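Local coordinates for protein of unknown function with a Fic domain (Bacteroides thetaiotaomicron VPI-5482, PDB 3CUC) that is of unknown function but carries a Fic domain, built into a compact single chain that is mainly helical, at residues Leu184-Tyr189 with Leu205-Val210; Met83-Ala88 with Val210-Gly215; Glu102-Ile107 with Gly200-Leu205; Thr177-Ala182 with Tyr261-Leu266. All blocks are in the same frame, centred on the assembly; numbering follows the deposited sequence.

Contact 1 (Leu184-Tyr189 with Leu205-Val210); sequences LLHYRY and LLVNFV
Leu185 and Tyr189, one helical turn apart, both carry CG anti to the backbone N (chi1 179° and 174°), and this puts each CG on the side facing helix 199-213, where Leu185 reaches Leu206 and Val210 and Tyr189 reaches Leu206. The two helical segments run nearly antiparallel, at 156°, with their axes 8.9 Å apart. Leu206 CD1 lies over one face of the Tyr189 ring, 4.2 Å from its centroid and displaced toward the rim at CG and CD1; the two side chains stand at about a right angle in this CH-pi contact. Leu185 works through a single methyl, CD2, which meets Val210 CG2 at 3.7 Å and also rests on Leu206 CB, so that it bridges residues one turn apart. Beside this apolar row, Val207 CG2 comes to the edge of the His186 imidazole, near its plane and 3.7 Å from CD2. His186 NE2 is hydrogen-bonded to Tyr229 OH, which restrains the ring's rotation. The helices so joined, 178-192 and 199-213, flank the loop of the Fic signature HPFx(D/E)GNGRxxR, and Tyr189 also touches Pro194 and Phe195 within it. Helix 156-173 adds Tyr167 against Phe209 and Val210, while helix 68-89 packs on Leu205, Asn208 and Phe209.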
loop_
_atom_site.group_PDB
_atom_site.type_symbol
_atom_site.label_atom_id
_atom_site.label_comp_id
_atom_site.label_asym_id
_atom_site.label_seq_id
_atom_site.Cartn_x
_atom_site.Cartn_y
_atom_site.Cartn_z
ATOM N N LEU A 184 -9.452 4.826 -2.579
ATOM C CA LEU A 184 -10.311 4.216 -3.592
ATOM C C LEU A 184 -9.519 3.313 -4.533
ATOM O O LEU A 184 -10.020 2.267 -4.940
ATOM C CB LEU A 184 -11.068 5.292 -4.378
ATOM C CG LEU A 184 -12.411 4.914 -5.011
ATOM C CD1 LEU A 184 -13.291 4.085 -4.074
ATOM C CD2 LEU A 184 -13.140 6.182 -5.425
ATOM N N LEU A 185 -8.287 3.707 -4.863
ATOM C CA LEU A 185 -7.381 2.845 -5.638
ATOM C C LEU A 185 -7.098 1.527 -4.908
ATOM O O LEU A 185 -7.148 0.452 -5.509
ATOM C CB LEU A 185 -6.058 3.566 -5.943
ATOM C CG LEU A 185 -4.995 2.782 -6.730
ATOM C CD1 LEU A 185 -5.563 2.240 -8.037
ATOM C CD2 LEU A 185 -3.766 3.636 -6.996
ATOM N N HIS A 186 -6.789 1.626 -3.617
ATOM C CA HIS A 186 -6.556 0.459 -2.769
ATOM C C HIS A 186 -7.778 -0.448 -2.774
ATOM O O HIS A 186 -7.674 -1.657 -3.006
ATOM C CB HIS A 186 -6.255 0.918 -1.340
ATOM C CG HIS A 186 -6.064 -0.196 -0.357
ATOM N ND1 HIS A 186 -7.030 -1.146 -0.103
ATOM C CD2 HIS A 186 -5.026 -0.488 0.461
ATOM C CE1 HIS A 186 -6.586 -1.986 0.814
ATOM N NE2 HIS A 186 -5.374 -1.607 1.177
ATOM N N TYR A 187 -8.940 0.145 -2.530
ATOM C CA TYR A 187 -10.164 -0.632 -2.372
ATOM C C TYR A 187 -10.554 -1.367 -3.643
ATOM O O TYR A 187 -10.777 -2.574 -3.620
ATOM C CB TYR A 187 -11.329 0.247 -1.924
ATOM C CG TYR A 187 -12.542 -0.585 -1.604
ATOM C CD1 TYR A 187 -12.641 -1.257 -0.389
ATOM C CD2 TYR A 187 -13.569 -0.738 -2.530
ATOM C CE1 TYR A 187 -13.739 -2.040 -0.092
ATOM C CE2 TYR A 187 -14.673 -1.519 -2.247
ATOM C CZ TYR A 187 -14.757 -2.172 -1.027
ATOM O OH TYR A 187 -15.864 -2.947 -0.742
ATOM N N ARG A 188 -10.637 -0.634 -4.746
ATOM C CA ARG A 188 -10.988 -1.229 -6.031
ATOM C C ARG A 188 -9.999 -2.317 -6.434
ATOM O O ARG A 188 -10.410 -3.403 -6.850
ATOM C CB ARG A 188 -11.082 -0.154 -7.111
ATOM C CG ARG A 188 -12.263 0.770 -6.905
ATOM C CD ARG A 188 -12.372 1.796 -8.009
ATOM N NE ARG A 188 -13.693 2.418 -8.032
ATOM C CZ ARG A 188 -14.143 3.204 -9.007
ATOM N NH1 ARG A 188 -13.392 3.474 -10.067
ATOM N NH2 ARG A 188 -15.358 3.719 -8.924
ATOM N N TYR A 189 -8.703 -2.035 -6.289
ATOM C CA TYR A 189 -7.669 -3.030 -6.576
ATOM C C TYR A 189 -7.856 -4.291 -5.732
ATOM O O TYR A 189 -7.866 -5.407 -6.264
ATOM C CB TYR A 189 -6.258 -2.475 -6.347
ATOM C CG TYR A 189 -5.193 -3.541 -6.505
ATOM C CD1 TYR A 189 -4.667 -3.842 -7.759
ATOM C CD2 TYR A 189 -4.742 -4.271 -5.407
ATOM C CE1 TYR A 189 -3.711 -4.831 -7.914
ATOM C CE2 TYR A 189 -3.789 -5.259 -5.551
ATOM C CZ TYR A 189 -3.279 -5.537 -6.803
ATOM O OH TYR A 189 -2.330 -6.518 -6.937
ATOM N N LEU A 205 1.211 -0.754 -1.270
ATOM C CA LEU A 205 2.232 -0.075 -2.069
ATOM C C LEU A 205 1.607 1.003 -2.953
ATOM O O LEU A 205 2.169 2.080 -3.103
ATOM C CB LEU A 205 3.028 -1.081 -2.919
ATOM C CG LEU A 205 4.160 -1.818 -2.191
ATOM C CD1 LEU A 205 4.612 -3.031 -2.984
ATOM C CD2 LEU A 205 5.333 -0.883 -1.925
ATOM N N LEU A 206 0.447 0.707 -3.532
ATOM C CA LEU A 206 -0.246 1.658 -4.397
ATOM C C LEU A 206 -0.730 2.876 -3.608
ATOM O O LEU A 206 -0.734 3.987 -4.135
ATOM C CB LEU A 206 -1.416 0.990 -5.141
ATOM C CG LEU A 206 -1.047 -0.028 -6.227
ATOM C CD1 LEU A 206 -2.276 -0.797 -6.676
ATOM C CD2 LEU A 206 -0.362 0.646 -7.422
ATOM N N VAL A 207 -1.122 2.678 -2.351
ATOM C CA VAL A 207 -1.509 3.803 -1.504
ATOM C C VAL A 207 -0.332 4.748 -1.386
ATOM O O VAL A 207 -0.452 5.943 -1.647
ATOM C CB VAL A 207 -1.916 3.368 -0.086
ATOM C CG1 VAL A 207 -1.944 4.571 0.854
ATOM C CG2 VAL A 207 -3.260 2.665 -0.106
ATOM N N ASN A 208 0.813 4.199 -1.006
ATOM C CA ASN A 208 1.994 5.016 -0.794
ATOM C C ASN A 208 2.564 5.584 -2.088
ATOM O O ASN A 208 3.258 6.606 -2.063
ATOM C CB ASN A 208 3.041 4.244 0.009
ATOM C CG ASN A 208 2.658 4.108 1.477
ATOM O OD1 ASN A 208 1.947 4.952 2.029
ATOM N ND2 ASN A 208 3.130 3.049 2.116
ATOM N N PHE A 209 2.246 4.948 -3.215
ATOM C CA PHE A 209 2.568 5.518 -4.520
ATOM C C PHE A 209 1.829 6.838 -4.695
ATOM O O PHE A 209 2.422 7.848 -5.059
ATOM C CB PHE A 209 2.202 4.547 -5.643
ATOM C CG PHE A 209 2.178 5.170 -7.014
ATOM C CD1 PHE A 209 3.341 5.279 -7.767
ATOM C CD2 PHE A 209 0.988 5.624 -7.562
ATOM C CE1 PHE A 209 3.319 5.841 -9.041
ATOM C CE2 PHE A 209 0.958 6.188 -8.830
ATOM C CZ PHE A 209 2.130 6.294 -9.572
ATOM N N VAL A 210 0.531 6.816 -4.419
ATOM C CA VAL A 210 -0.294 7.997 -4.579
ATOM C C VAL A 210 0.175 9.112 -3.640
ATOM O O VAL A 210 0.435 10.235 -4.078
ATOM C CB VAL A 210 -1.784 7.673 -4.345
ATOM C CG1 VAL A 210 -2.632 8.940 -4.442
ATOM C CG2 VAL A 210 -2.259 6.618 -5.350
#

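Contact 2 (Met83-Ala88 with Val210-Gly215); sequences MIKQEA and VLHRYG
Arg213 and Ala88 meet both through their carbon atoms and through a hydrogen bond. Arg213 CB lies 3.8 Å from Ala88 CB, and Arg213 CA is only 4.4 Å from Ala88 CA, which shows how near the two backbones come. The Arg213 chain, extended as far as CD, bends at chi3 (-71°), bringing NE back toward helix 68-89. NE donates to Ala88 O at 3.1 Å in an almost straight bond (171°) that falls on a carbonyl lone pair and lies in the guanidinium plane. NH2 adds a weak, bent bond to Glu87 O. One arginine thus grips two successive carbonyls at the C-terminal end of helix 68-89, where the helix dipole would be expected to favour its charge. His212 takes the other side of Ala88, whose CB lies at the imidazole edge, 3.9 Å from CD2. Lys85 CG sits over one face of the same ring, toward the rim. Helix 199-213 ends here in a Schellman motif, with Gly215, at positive phi, as its C-prime residue; just before it, the Tyr214 ring has Arg213 CG over its centre, 3.7 Å above the plane. Farther out, Arg93 accepts from Arg213 NH1 through its backbone O and forms a salt bridge with Glu87. His212 NE2 is hydrogen-bonded to Gln89, and Lys85 NZ pairs with Glu82.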
loop_
_atom_site.group_PDB
_atom_site.type_symbol
_atom_site.label_atom_id
_atom_site.label_comp_id
_atom_site.label_asym_id
_atom_site.label_seq_id
_atom_site.Cartn_x
_atom_site.Cartn_y
_atom_site.Cartn_z
HETATM N N MSE A 83 10.835 1.105 -6.026
HETATM C CA MSE A 83 10.166 1.221 -7.317
HETATM C C MSE A 83 9.031 2.231 -7.275
HETATM O O MSE A 83 8.966 3.096 -8.134
HETATM C CB MSE A 83 9.638 -0.135 -7.801
HETATM C CG MSE A 83 10.702 -1.011 -8.438
HETATM SE SE MSE A 83 10.027 -2.766 -8.797
HETATM C CE MSE A 83 8.489 -2.314 -9.918
ATOM N N ILE A 84 8.139 2.134 -6.293
ATOM C CA ILE A 84 6.995 3.049 -6.266
ATOM C C ILE A 84 7.437 4.487 -5.999
ATOM O O ILE A 84 6.828 5.416 -6.520
ATOM C CB ILE A 84 5.872 2.639 -5.274
ATOM C CG1 ILE A 84 6.374 2.631 -3.831
ATOM C CG2 ILE A 84 5.278 1.280 -5.660
ATOM C CD1 ILE A 84 5.275 2.852 -2.815
ATOM N N LYS A 85 8.496 4.668 -5.212
ATOM C CA LYS A 85 9.033 6.004 -4.965
ATOM C C LYS A 85 9.465 6.644 -6.285
ATOM O O LYS A 85 9.062 7.765 -6.610
ATOM C CB LYS A 85 10.207 5.955 -3.987
ATOM C CG LYS A 85 9.777 5.797 -2.533
ATOM C CD LYS A 85 10.881 5.219 -1.653
ATOM C CE LYS A 85 11.925 6.250 -1.285
ATOM N NZ LYS A 85 12.938 5.665 -0.377
ATOM N N GLN A 86 10.260 5.909 -7.054
ATOM C CA GLN A 86 10.769 6.389 -8.332
ATOM C C GLN A 86 9.652 6.625 -9.342
ATOM O O GLN A 86 9.661 7.625 -10.063
ATOM C CB GLN A 86 11.766 5.385 -8.896
ATOM C CG GLN A 86 12.434 5.839 -10.161
ATOM C CD GLN A 86 13.560 4.930 -10.560
ATOM O OE1 GLN A 86 13.449 4.175 -11.521
ATOM N NE2 GLN A 86 14.652 4.979 -9.811
ATOM N N GLU A 87 8.698 5.700 -9.395
ATOM C CA GLU A 87 7.564 5.834 -10.300
ATOM C C GLU A 87 6.751 7.057 -9.896
ATOM O O GLU A 87 6.444 7.886 -10.740
ATOM C CB GLU A 87 6.687 4.576 -10.291
ATOM C CG GLU A 87 5.862 4.370 -11.565
ATOM C CD GLU A 87 6.666 3.808 -12.729
ATOM O OE1 GLU A 87 7.912 3.766 -12.636
ATOM O OE2 GLU A 87 6.046 3.412 -13.744
ATOM N N ALA A 88 6.433 7.174 -8.608
ATOM C CA ALA A 88 5.689 8.324 -8.084
ATOM C C ALA A 88 6.392 9.664 -8.343
ATOM O O ALA A 88 5.750 10.638 -8.715
ATOM C CB ALA A 88 5.431 8.161 -6.594
ATOM N N VAL A 210 0.531 6.816 -4.419
ATOM C CA VAL A 210 -0.294 7.997 -4.579
ATOM C C VAL A 210 0.175 9.112 -3.640
ATOM O O VAL A 210 0.435 10.235 -4.078
ATOM C CB VAL A 210 -1.784 7.673 -4.345
ATOM C CG1 VAL A 210 -2.632 8.940 -4.442
ATOM C CG2 VAL A 210 -2.259 6.618 -5.350
ATOM N N LEU A 211 0.312 8.788 -2.360
ATOM C CA LEU A 211 0.710 9.774 -1.365
ATOM C C LEU A 211 2.072 10.388 -1.672
ATOM O O LEU A 211 2.254 11.595 -1.545
ATOM C CB LEU A 211 0.742 9.154 0.035
ATOM C CG LEU A 211 -0.574 8.669 0.645
ATOM C CD1 LEU A 211 -0.337 8.066 2.026
ATOM C CD2 LEU A 211 -1.556 9.799 0.735
ATOM N N HIS A 212 3.034 9.566 -2.068
ATOM C CA HIS A 212 4.380 10.072 -2.340
ATOM C C HIS A 212 4.393 11.014 -3.553
ATOM O O HIS A 212 5.026 12.078 -3.523
ATOM C CB HIS A 212 5.350 8.916 -2.563
ATOM C CG HIS A 212 6.782 9.335 -2.628
ATOM N ND1 HIS A 212 7.441 9.891 -1.554
ATOM C CD2 HIS A 212 7.687 9.266 -3.633
ATOM C CE1 HIS A 212 8.690 10.153 -1.898
ATOM N NE2 HIS A 212 8.865 9.782 -3.153
ATOM N N ARG A 213 3.693 10.608 -4.612
ATOM C CA ARG A 213 3.588 11.406 -5.828
ATOM C C ARG A 213 3.114 12.822 -5.536
ATOM O O ARG A 213 3.642 13.771 -6.107
ATOM C CB ARG A 213 2.643 10.734 -6.827
ATOM C CG ARG A 213 2.124 11.659 -7.924
ATOM C CD ARG A 213 1.713 10.865 -9.145
ATOM N NE ARG A 213 2.884 10.322 -9.826
ATOM C CZ ARG A 213 2.851 9.582 -10.928
ATOM N NH1 ARG A 213 1.699 9.276 -11.502
ATOM N NH2 ARG A 213 3.984 9.153 -11.454
ATOM N N TYR A 214 2.131 12.957 -4.649
ATOM C CA TYR A 214 1.552 14.260 -4.331
ATOM C C TYR A 214 2.130 14.884 -3.057
ATOM O O TYR A 214 1.495 15.715 -2.423
ATOM C CB TYR A 214 0.019 14.151 -4.271
ATOM C CG TYR A 214 -0.564 13.693 -5.597
ATOM C CD1 TYR A 214 -0.507 14.511 -6.715
ATOM C CD2 TYR A 214 -1.137 12.436 -5.739
ATOM C CE1 TYR A 214 -1.013 14.104 -7.938
ATOM C CE2 TYR A 214 -1.650 12.020 -6.962
ATOM C CZ TYR A 214 -1.582 12.866 -8.058
ATOM O OH TYR A 214 -2.081 12.474 -9.278
ATOM N N GLY A 215 3.350 14.503 -2.697
ATOM C CA GLY A 215 4.090 15.179 -1.630
ATOM C C GLY A 215 3.621 14.930 -0.202
ATOM O O GLY A 215 3.924 15.717 0.697
#

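Contact 3 (Glu102-Ile107 with Gly200-Leu205); sequences ELNRTI and GRIARL
Ile202 and Leu103 slide past each other in opposite directions, with Ile202 CD1 nestled against Leu103 CB at 3.7 Å and against CG and CD2 of the same leucine. Ile107 approaches one turn further on. Its CG1 lies between the backbone N and the carbonyl carbon (chi1 69°); CD1 beyond it touches Arg201 CB at 3.7 Å and, more loosely, Ile202 CD1. Ile107 and Leu205 again run alongside in opposite senses, CG2 to CD1 at 4.1 Å, and that same Leu205 methyl also borders Leu103 CG. The helical segments are steeply inclined, at 122°, with 10.5 Å between their axes. Gly200, Arg201 and Arg204 belong to the Fic signature motif, so helix 97-107 packs directly on the helix bearing its end. Arg201 offers aliphatic carbon to Ile107 and sends its guanidinium to a salt bridge with Glu73; Asn104 is tied to Asp197 O and Gly131 N. The chemistry across the contact is therefore apolar, while the polar groups at its margins bond to other parts of the fold.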
loop_
_atom_site.group_PDB
_atom_site.type_symbol
_atom_site.label_atom_id
_atom_site.label_comp_id
_atom_site.label_asym_id
_atom_site.label_seq_id
_atom_site.Cartn_x
_atom_site.Cartn_y
_atom_site.Cartn_z
ATOM N N GLU A 102 5.024 -5.689 -12.907
ATOM C CA GLU A 102 6.436 -5.718 -12.531
ATOM C C GLU A 102 6.599 -5.656 -11.009
ATOM O O GLU A 102 7.531 -6.231 -10.446
ATOM C CB GLU A 102 7.191 -4.555 -13.190
ATOM C CG GLU A 102 8.710 -4.595 -13.013
ATOM C CD GLU A 102 9.348 -5.815 -13.661
ATOM O OE1 GLU A 102 9.217 -5.968 -14.892
ATOM O OE2 GLU A 102 9.983 -6.621 -12.945
ATOM N N LEU A 103 5.683 -4.952 -10.355
ATOM C CA LEU A 103 5.673 -4.848 -8.900
ATOM C C LEU A 103 5.422 -6.216 -8.274
ATOM O O LEU A 103 6.109 -6.610 -7.334
ATOM C CB LEU A 103 4.596 -3.851 -8.449
ATOM C CG LEU A 103 4.826 -3.052 -7.162
ATOM C CD1 LEU A 103 6.203 -2.383 -7.132
ATOM C CD2 LEU A 103 3.728 -2.013 -7.017
ATOM N N ASN A 104 4.443 -6.940 -8.810
ATOM C CA ASN A 104 4.139 -8.286 -8.342
ATOM C C ASN A 104 5.319 -9.235 -8.562
ATOM O O ASN A 104 5.745 -9.946 -7.647
ATOM C CB ASN A 104 2.901 -8.825 -9.058
ATOM C CG ASN A 104 2.410 -10.129 -8.464
ATOM O OD1 ASN A 104 2.675 -11.206 -9.000
ATOM N ND2 ASN A 104 1.705 -10.040 -7.338
ATOM N N ARG A 105 5.847 -9.224 -9.782
ATOM C CA ARG A 105 7.021 -10.010 -10.132
ATOM C C ARG A 105 8.168 -9.748 -9.154
ATOM O O ARG A 105 8.865 -10.667 -8.753
ATOM C CB ARG A 105 7.457 -9.672 -11.563
ATOM C CG ARG A 105 8.613 -10.515 -12.133
ATOM C CD ARG A 105 8.871 -10.213 -13.632
ATOM N NE ARG A 105 7.678 -10.441 -14.471
ATOM C CZ ARG A 105 6.918 -9.495 -15.045
ATOM N NH1 ARG A 105 7.199 -8.203 -14.916
ATOM N NH2 ARG A 105 5.858 -9.851 -15.770
ATOM N N THR A 106 8.348 -8.489 -8.767
ATOM C CA THR A 106 9.455 -8.096 -7.898
ATOM C C THR A 106 9.292 -8.611 -6.472
ATOM O O THR A 106 10.162 -9.319 -5.970
ATOM C CB THR A 106 9.603 -6.563 -7.844
ATOM O OG1 THR A 106 9.779 -6.057 -9.167
ATOM C CG2 THR A 106 10.792 -6.160 -6.989
ATOM N N ILE A 107 8.180 -8.261 -5.826
ATOM C CA ILE A 107 8.022 -8.519 -4.385
ATOM C C ILE A 107 7.854 -10.012 -4.065
ATOM O O ILE A 107 8.283 -10.470 -3.000
ATOM C CB ILE A 107 6.871 -7.687 -3.742
ATOM C CG1 ILE A 107 5.494 -8.139 -4.233
ATOM C CG2 ILE A 107 7.068 -6.208 -4.011
ATOM C CD1 ILE A 107 4.381 -7.541 -3.439
ATOM N N GLY A 200 -2.387 -7.910 -1.139
ATOM C CA GLY A 200 -2.390 -7.052 0.036
ATOM C C GLY A 200 -1.250 -6.059 -0.029
ATOM O O GLY A 200 -1.433 -4.867 0.187
ATOM N N ARG A 201 -0.066 -6.557 -0.346
ATOM C CA ARG A 201 1.129 -5.721 -0.398
ATOM C C ARG A 201 1.120 -4.745 -1.560
ATOM O O ARG A 201 1.648 -3.644 -1.433
ATOM C CB ARG A 201 2.380 -6.597 -0.465
ATOM C CG ARG A 201 2.751 -7.198 0.874
ATOM C CD ARG A 201 3.724 -8.332 0.714
ATOM N NE ARG A 201 3.046 -9.581 0.398
ATOM C CZ ARG A 201 3.666 -10.701 0.056
ATOM N NH1 ARG A 201 4.989 -10.736 -0.019
ATOM N NH2 ARG A 201 2.954 -11.792 -0.219
ATOM N N ILE A 202 0.530 -5.152 -2.684
ATOM C CA ILE A 202 0.403 -4.268 -3.838
ATOM C C ILE A 202 -0.542 -3.128 -3.488
ATOM O O ILE A 202 -0.215 -1.971 -3.717
ATOM C CB ILE A 202 -0.115 -4.995 -5.099
ATOM C CG1 ILE A 202 0.882 -6.069 -5.559
ATOM C CG2 ILE A 202 -0.354 -3.994 -6.228
ATOM C CD1 ILE A 202 2.157 -5.513 -6.155
ATOM N N ALA A 203 -1.699 -3.460 -2.919
ATOM C CA ALA A 203 -2.662 -2.443 -2.491
ATOM C C ALA A 203 -1.972 -1.370 -1.653
ATOM O O ALA A 203 -2.073 -0.178 -1.948
ATOM C CB ALA A 203 -3.802 -3.071 -1.711
ATOM N N ARG A 204 -1.245 -1.802 -0.629
ATOM C CA ARG A 204 -0.626 -0.872 0.303
ATOM C C ARG A 204 0.518 -0.107 -0.339
ATOM O O ARG A 204 0.762 1.055 -0.004
ATOM C CB ARG A 204 -0.163 -1.604 1.559
ATOM C CG ARG A 204 -1.330 -2.019 2.452
ATOM C CD ARG A 204 -0.859 -2.630 3.760
ATOM N NE ARG A 204 -0.228 -3.933 3.535
ATOM C CZ ARG A 204 -0.879 -5.087 3.370
ATOM N NH1 ARG A 204 -2.205 -5.144 3.409
ATOM N NH2 ARG A 204 -0.194 -6.196 3.165
ATOM N N LEU A 205 1.211 -0.754 -1.270
ATOM C CA LEU A 205 2.232 -0.075 -2.069
ATOM C C LEU A 205 1.607 1.003 -2.953
ATOM O O LEU A 205 2.169 2.080 -3.103
ATOM C CB LEU A 205 3.028 -1.081 -2.919
ATOM C CG LEU A 205 4.160 -1.818 -2.191
ATOM C CD1 LEU A 205 4.612 -3.031 -2.984
ATOM C CD2 LEU A 205 5.333 -0.883 -1.925
#

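Contact 4 (Thr177-Ala182 with Tyr261-Leu266); sequences TPVELA and YLSSCL
Val179 presents its side chain to Leu262, Ser263 and Leu266, and its path can be followed outward from CB, which is directed at helix 256-277. There the chain forks. CG1, anti to the backbone N (chi1 -179°), lies 3.4 Å from Ser263 OG and 4.2 Å from Leu262 CB, resting on the surface between these neighbours. CG2, beside the backbone N, comes against Leu266 CD2, one turn along the opposing helix, and the two side chains cross at a slant. Ser263 offers its hydroxyl oxygen to a methyl, yet its polar need is met within its own helix, where OG is hydrogen-bonded to Val259 O. The helical segments are inclined at 129°, with axes 9.9 Å apart, and Val179 stands where the backbones come closest. It lies in the first turn of helix 178-192, which opens with a capping box: Thr177 OG1 accepts from Glu180 N at 3.1 Å, and Glu180 OE1 accepts in return from Thr177 N at 2.9 Å, met from above the carboxylate plane. Nearly a turn beyond Val179, Ala182 faces the same helix, and Leu262 CD1 lies 4.2 Å from its carbonyl carbon. Leu262 also rests on Ile219 and Leu266 on Tyr216, while Ala182 packs on Val207 and Val210 of helix 199-213.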
loop_
_atom_site.group_PDB
_atom_site.type_symbol
_atom_site.label_atom_id
_atom_site.label_comp_id
_atom_site.label_asym_id
_atom_site.label_seq_id
_atom_site.Cartn_x
_atom_site.Cartn_y
_atom_site.Cartn_z
ATOM N N THR A 177 -8.916 14.327 -3.304
ATOM C CA THR A 177 -7.713 14.510 -2.492
ATOM C C THR A 177 -6.850 13.258 -2.637
ATOM O O THR A 177 -7.376 12.176 -2.907
ATOM C CB THR A 177 -8.020 14.713 -0.983
ATOM O OG1 THR A 177 -8.420 13.470 -0.386
ATOM C CG2 THR A 177 -9.099 15.755 -0.770
ATOM N N PRO A 178 -5.522 13.389 -2.467
ATOM C CA PRO A 178 -4.664 12.198 -2.540
ATOM C C PRO A 178 -5.051 11.070 -1.588
ATOM O O PRO A 178 -4.877 9.907 -1.942
ATOM C CB PRO A 178 -3.271 12.750 -2.209
ATOM C CG PRO A 178 -3.335 14.170 -2.657
ATOM C CD PRO A 178 -4.726 14.612 -2.262
ATOM N N VAL A 179 -5.574 11.397 -0.405
ATOM C CA VAL A 179 -5.994 10.361 0.549
ATOM C C VAL A 179 -7.197 9.604 -0.001
ATOM O O VAL A 179 -7.246 8.371 0.059
ATOM C CB VAL A 179 -6.331 10.945 1.940
ATOM C CG1 VAL A 179 -6.746 9.841 2.910
ATOM C CG2 VAL A 179 -5.134 11.694 2.492
ATOM N N GLU A 180 -8.155 10.352 -0.547
ATOM C CA GLU A 180 -9.344 9.766 -1.165
ATOM C C GLU A 180 -8.977 8.879 -2.350
ATOM O O GLU A 180 -9.413 7.732 -2.431
ATOM C CB GLU A 180 -10.301 10.864 -1.640
ATOM C CG GLU A 180 -11.002 11.618 -0.519
ATOM C CD GLU A 180 -11.682 12.896 -0.993
ATOM O OE1 GLU A 180 -11.409 13.352 -2.126
ATOM O OE2 GLU A 180 -12.494 13.451 -0.225
ATOM N N LEU A 181 -8.177 9.421 -3.265
ATOM C CA LEU A 181 -7.782 8.699 -4.471
ATOM C C LEU A 181 -7.005 7.440 -4.098
ATOM O O LEU A 181 -7.208 6.379 -4.697
ATOM C CB LEU A 181 -6.947 9.595 -5.402
ATOM C CG LEU A 181 -6.449 8.968 -6.716
ATOM C CD1 LEU A 181 -7.589 8.372 -7.521
ATOM C CD2 LEU A 181 -5.684 9.978 -7.555
ATOM N N ALA A 182 -6.125 7.566 -3.104
ATOM C CA ALA A 182 -5.347 6.437 -2.609
ATOM C C ALA A 182 -6.266 5.383 -2.004
ATOM O O ALA A 182 -6.121 4.199 -2.291
ATOM C CB ALA A 182 -4.318 6.896 -1.585
ATOM N N TYR A 261 -9.953 5.798 7.786
ATOM C CA TYR A 261 -8.872 4.973 8.320
ATOM C C TYR A 261 -7.494 5.406 7.809
ATOM O O TYR A 261 -6.566 5.595 8.591
ATOM C CB TYR A 261 -9.103 3.498 7.995
ATOM C CG TYR A 261 -8.086 2.586 8.651
ATOM C CD1 TYR A 261 -7.913 2.594 10.033
ATOM C CD2 TYR A 261 -7.284 1.732 7.893
ATOM C CE1 TYR A 261 -6.977 1.775 10.646
ATOM C CE2 TYR A 261 -6.344 0.905 8.502
ATOM C CZ TYR A 261 -6.197 0.932 9.876
ATOM O OH TYR A 261 -5.266 0.121 10.476
ATOM N N LEU A 262 -7.367 5.570 6.496
ATOM C CA LEU A 262 -6.111 6.021 5.910
ATOM C C LEU A 262 -5.754 7.419 6.411
ATOM O O LEU A 262 -4.582 7.733 6.602
ATOM C CB LEU A 262 -6.172 6.001 4.376
ATOM C CG LEU A 262 -6.283 4.635 3.682
ATOM C CD1 LEU A 262 -6.048 4.788 2.184
ATOM C CD2 LEU A 262 -5.305 3.626 4.267
ATOM N N SER A 263 -6.760 8.256 6.630
ATOM C CA SER A 263 -6.523 9.596 7.160
ATOM C C SER A 263 -5.933 9.547 8.564
ATOM O O SER A 263 -5.029 10.318 8.884
ATOM C CB SER A 263 -7.809 10.415 7.151
ATOM O OG SER A 263 -8.330 10.475 5.836
ATOM N N SER A 264 -6.413 8.625 9.392
ATOM C CA SER A 264 -5.861 8.477 10.734
ATOM C C SER A 264 -4.396 8.000 10.682
ATOM O O SER A 264 -3.578 8.405 11.509
ATOM C CB SER A 264 -6.726 7.544 11.579
ATOM O OG SER A 264 -6.716 6.230 11.054
ATOM N N CYS A 265 -4.057 7.164 9.703
ATOM C CA CYS A 265 -2.651 6.804 9.484
ATOM C C CYS A 265 -1.849 8.011 9.052
ATOM O O CYS A 265 -0.739 8.223 9.537
ATOM C CB CYS A 265 -2.496 5.737 8.405
ATOM S SG CYS A 265 -3.437 4.266 8.718
ATOM N N LEU A 266 -2.406 8.785 8.122
ATOM C CA LEU A 266 -1.723 9.961 7.607
ATOM C C LEU A 266 -1.494 10.967 8.727
ATOM O O LEU A 266 -0.465 11.632 8.752
ATOM C CB LEU A 266 -2.519 10.583 6.470
ATOM C CG LEU A 266 -1.840 11.712 5.707
ATOM C CD1 LEU A 266 -0.558 11.245 5.047
ATOM C CD2 LEU A 266 -2.806 12.241 4.673
#

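Helix 199-213 is the common element of contacts 1, 2 and 3, which use it at its middle, C-terminal end and N-terminal part; contact 4 joins through helix 178-192, shared with contact 1. Contacts 1 and 3 lie nearest the centre of the chain, every touching residue is buried, and their chemistry is apolar. Contacts 2 and 4, each about 11 Å from the centre, include partly exposed residues. Contact 2 sits where two helices end and alone has hydrogen bonds between its segments; contact 4, at the start of helix 178-192 against the body of helix 256-277, remains largely apolar beside a polar cap. Val210 is shared by contacts 1 and 2, Leu205 by contacts 1 and 3, while contacts 3 and 4 do not touch.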